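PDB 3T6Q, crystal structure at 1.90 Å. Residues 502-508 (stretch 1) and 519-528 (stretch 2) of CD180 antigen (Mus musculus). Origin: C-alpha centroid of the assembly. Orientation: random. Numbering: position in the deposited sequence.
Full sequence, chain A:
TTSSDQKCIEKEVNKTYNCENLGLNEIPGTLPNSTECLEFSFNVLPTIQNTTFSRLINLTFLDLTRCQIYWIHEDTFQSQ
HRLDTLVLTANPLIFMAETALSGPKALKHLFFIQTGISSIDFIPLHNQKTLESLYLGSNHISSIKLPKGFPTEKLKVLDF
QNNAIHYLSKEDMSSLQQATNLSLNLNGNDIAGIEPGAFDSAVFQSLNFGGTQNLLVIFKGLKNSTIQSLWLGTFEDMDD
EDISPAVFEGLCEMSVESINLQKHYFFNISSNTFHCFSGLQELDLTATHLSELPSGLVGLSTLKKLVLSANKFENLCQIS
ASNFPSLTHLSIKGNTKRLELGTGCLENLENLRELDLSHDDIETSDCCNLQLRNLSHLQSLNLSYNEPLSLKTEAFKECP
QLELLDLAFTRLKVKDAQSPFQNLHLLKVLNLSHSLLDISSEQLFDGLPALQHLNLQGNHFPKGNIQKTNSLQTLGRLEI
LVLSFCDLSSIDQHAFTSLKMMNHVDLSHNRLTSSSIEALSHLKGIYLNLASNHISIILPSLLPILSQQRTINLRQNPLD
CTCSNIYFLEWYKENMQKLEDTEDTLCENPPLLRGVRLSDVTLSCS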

# COMPACT_ATOMS: atom_id res chain seq x y z
N MET A 502 -23.39 -9.29 53.10
CA MET A 502 -22.39 -9.77 52.12
C MET A 502 -23.02 -10.68 51.10
O MET A 502 -23.80 -11.57 51.44
CB MET A 502 -21.17 -10.42 52.77
CG MET A 502 -20.28 -9.43 53.48
SD MET A 502 -18.64 -10.14 53.77
CE MET A 502 -18.98 -11.58 54.82
N ASN A 503 -22.73 -10.42 49.84
CA ASN A 503 -23.19 -11.31 48.77
C ASN A 503 -22.09 -11.71 47.78
O ASN A 503 -22.36 -12.44 46.85
CB ASN A 503 -24.45 -10.71 48.06
CG ASN A 503 -24.19 -9.33 47.44
OD1 ASN A 503 -25.03 -8.39 47.52
ND2 ASN A 503 -23.07 -9.18 46.81
N HIS A 504 -20.86 -11.23 47.97
CA HIS A 504 -19.75 -11.62 47.10
C HIS A 504 -18.49 -11.68 47.95
O HIS A 504 -18.00 -10.64 48.43
CB HIS A 504 -19.64 -10.62 45.93
CG HIS A 504 -18.46 -10.85 45.01
ND1 HIS A 504 -18.61 -11.13 43.71
CD2 HIS A 504 -17.07 -10.82 45.24
CE1 HIS A 504 -17.40 -11.28 43.12
NE2 HIS A 504 -16.46 -11.08 44.06
N VAL A 505 -17.98 -12.90 48.16
CA VAL A 505 -16.86 -13.10 49.08
C VAL A 505 -15.80 -13.84 48.33
O VAL A 505 -16.02 -14.98 47.91
CB VAL A 505 -17.28 -13.86 50.35
CG1 VAL A 505 -16.09 -13.95 51.31
CG2 VAL A 505 -18.46 -13.10 51.01
N ASP A 506 -14.69 -13.14 48.05
CA ASP A 506 -13.58 -13.77 47.34
C ASP A 506 -12.48 -14.12 48.37
O ASP A 506 -11.85 -13.23 48.98
CB ASP A 506 -13.10 -12.77 46.29
CG ASP A 506 -12.01 -13.32 45.41
OD1 ASP A 506 -11.42 -14.39 45.68
OD2 ASP A 506 -11.75 -12.66 44.41
N LEU A 507 -12.31 -15.44 48.60
CA LEU A 507 -11.29 -15.92 49.50
C LEU A 507 -10.27 -16.72 48.72
O LEU A 507 -9.60 -17.55 49.32
CB LEU A 507 -11.89 -16.83 50.61
CG LEU A 507 -12.99 -16.17 51.46
CD1 LEU A 507 -13.70 -17.19 52.37
CD2 LEU A 507 -12.45 -15.06 52.32
N SER A 508 -10.13 -16.47 47.42
CA SER A 508 -9.30 -17.32 46.59
C SER A 508 -7.79 -17.07 46.86
O SER A 508 -7.43 -16.06 47.45
CB SER A 508 -9.60 -17.08 45.12
OG SER A 508 -9.39 -15.72 44.72
N ALA A 519 -17.56 -19.72 58.48
CA ALA A 519 -17.60 -18.26 58.61
C ALA A 519 -18.70 -17.62 57.74
O ALA A 519 -19.04 -16.46 57.96
CB ALA A 519 -16.23 -17.69 58.22
N LEU A 520 -19.23 -18.38 56.76
CA LEU A 520 -20.31 -17.93 55.87
C LEU A 520 -21.67 -18.51 56.27
O LEU A 520 -22.62 -18.42 55.49
CB LEU A 520 -19.99 -18.30 54.42
CG LEU A 520 -18.56 -17.78 54.18
CD1 LEU A 520 -17.63 -18.67 53.39
CD2 LEU A 520 -18.58 -16.31 53.78
N SER A 521 -21.76 -19.12 57.46
CA SER A 521 -22.95 -19.88 57.84
C SER A 521 -24.24 -19.06 57.89
O SER A 521 -25.30 -19.58 57.58
CB SER A 521 -22.77 -20.62 59.17
OG SER A 521 -22.73 -19.70 60.25
N HIS A 522 -24.15 -17.79 58.28
CA HIS A 522 -25.30 -16.89 58.39
C HIS A 522 -25.74 -16.27 57.09
O HIS A 522 -26.67 -15.44 57.07
CB HIS A 522 -24.96 -15.77 59.38
CG HIS A 522 -23.79 -14.89 58.93
ND1 HIS A 522 -22.54 -15.38 58.79
CD2 HIS A 522 -23.73 -13.54 58.58
CE1 HIS A 522 -21.71 -14.39 58.39
NE2 HIS A 522 -22.43 -13.27 58.26
N LEU A 523 -25.08 -16.61 55.98
CA LEU A 523 -25.37 -15.92 54.71
C LEU A 523 -26.07 -16.81 53.72
O LEU A 523 -25.85 -18.02 53.72
CB LEU A 523 -24.07 -15.36 54.08
CG LEU A 523 -23.35 -14.30 54.92
CD1 LEU A 523 -21.91 -14.16 54.41
CD2 LEU A 523 -24.08 -12.95 54.89
N LYS A 524 -26.89 -16.20 52.84
CA LYS A 524 -27.56 -16.92 51.77
C LYS A 524 -27.40 -16.27 50.40
O LYS A 524 -27.31 -15.07 50.31
CB LYS A 524 -29.07 -17.07 52.07
CG LYS A 524 -29.38 -17.82 53.35
CD LYS A 524 -30.89 -17.97 53.56
CE LYS A 524 -31.56 -16.61 53.71
NZ LYS A 524 -33.00 -16.81 54.04
N GLY A 525 -27.35 -17.07 49.35
CA GLY A 525 -27.39 -16.58 47.94
C GLY A 525 -26.14 -15.85 47.51
O GLY A 525 -26.16 -15.12 46.50
N ILE A 526 -25.04 -16.05 48.24
CA ILE A 526 -23.79 -15.33 47.92
C ILE A 526 -23.01 -15.93 46.73
O ILE A 526 -23.25 -17.06 46.29
CB ILE A 526 -22.86 -15.15 49.16
CG1 ILE A 526 -21.99 -16.41 49.43
CG2 ILE A 526 -23.68 -14.75 50.39
CD1 ILE A 526 -20.94 -16.22 50.53
N TYR A 527 -22.08 -15.14 46.22
CA TYR A 527 -21.02 -15.68 45.36
C TYR A 527 -19.80 -15.90 46.27
O TYR A 527 -19.39 -14.99 47.00
CB TYR A 527 -20.68 -14.72 44.23
CG TYR A 527 -19.44 -15.13 43.46
CD1 TYR A 527 -19.51 -16.06 42.43
CD2 TYR A 527 -18.18 -14.58 43.78
CE1 TYR A 527 -18.38 -16.42 41.70
CE2 TYR A 527 -17.04 -14.94 43.08
CZ TYR A 527 -17.14 -15.85 42.05
OH TYR A 527 -16.01 -16.22 41.38
N LEU A 528 -19.25 -17.12 46.24
CA LEU A 528 -18.20 -17.52 47.19
C LEU A 528 -17.07 -18.11 46.37
O LEU A 528 -17.21 -19.19 45.81
CB LEU A 528 -18.69 -18.55 48.17
CG LEU A 528 -17.61 -19.17 49.09
CD1 LEU A 528 -16.89 -18.13 49.92
CD2 LEU A 528 -18.26 -20.21 50.00

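Two backbone hydrogen bonds fix the register of this parallel pairing, and both run through Tyr 527. Tyr 527 N donates to Asn 503 O at 2.8 Å, and Tyr 527 O accepts from Val 505 N, also at 2.8 Å; both bonds are nearly straight, so one residue clasps the neighbouring strand on each side of His 504. Weaker CA-H...O contacts accompany them: His 504 CA lies 3.4 Å from Tyr 527 O, and Leu 528 CA lies 3.4 Å from Val 505 O. Because these links use main-chain atoms, they leave the side chains free to differentiate the two faces of the sheet.

On the face carrying His 504 and Tyr 527, which is partly exposed, the two rings form an offset stack, with centroids 4.8 Å apart and planes at 30°. Both residues take chi1 t, and Tyr 527 CD2 sits over one face of the imidazole, 3.5 Å from His 504 CE1. Aromatic rings suit this position: they cover each other with flat carbon surface yet keep polar atoms, and Tyr 527 OH is hydrogen-bonded elsewhere in the structure.

Val 505 and Leu 528 are buried on the other face, and their side-chain contacts across the stretches are apolar. In compact, branched Val 505, CG2 lies 4.0 Å from Ile 526 CD1, and both methyls, CG1 and CG2, lie 4.2 Å from Leu 520 CD2. Leu 507 extends this layer, its CD1 lying 4.1 Å from Leu 528 CD1. At the other end, flexible Met 502 brings CE within 3.9 Å of Leu 523 CD1. A type I turn, closed by Leu 523 N to Leu 520 O at 3.1 Å, has Leu 520 and Leu 523 at its ends, and both side chains pack against the first stretch. The rule is economical: backbone sets register, rings cover one face, and aliphatic branches fill the other. Together the stretches bury 496 Å².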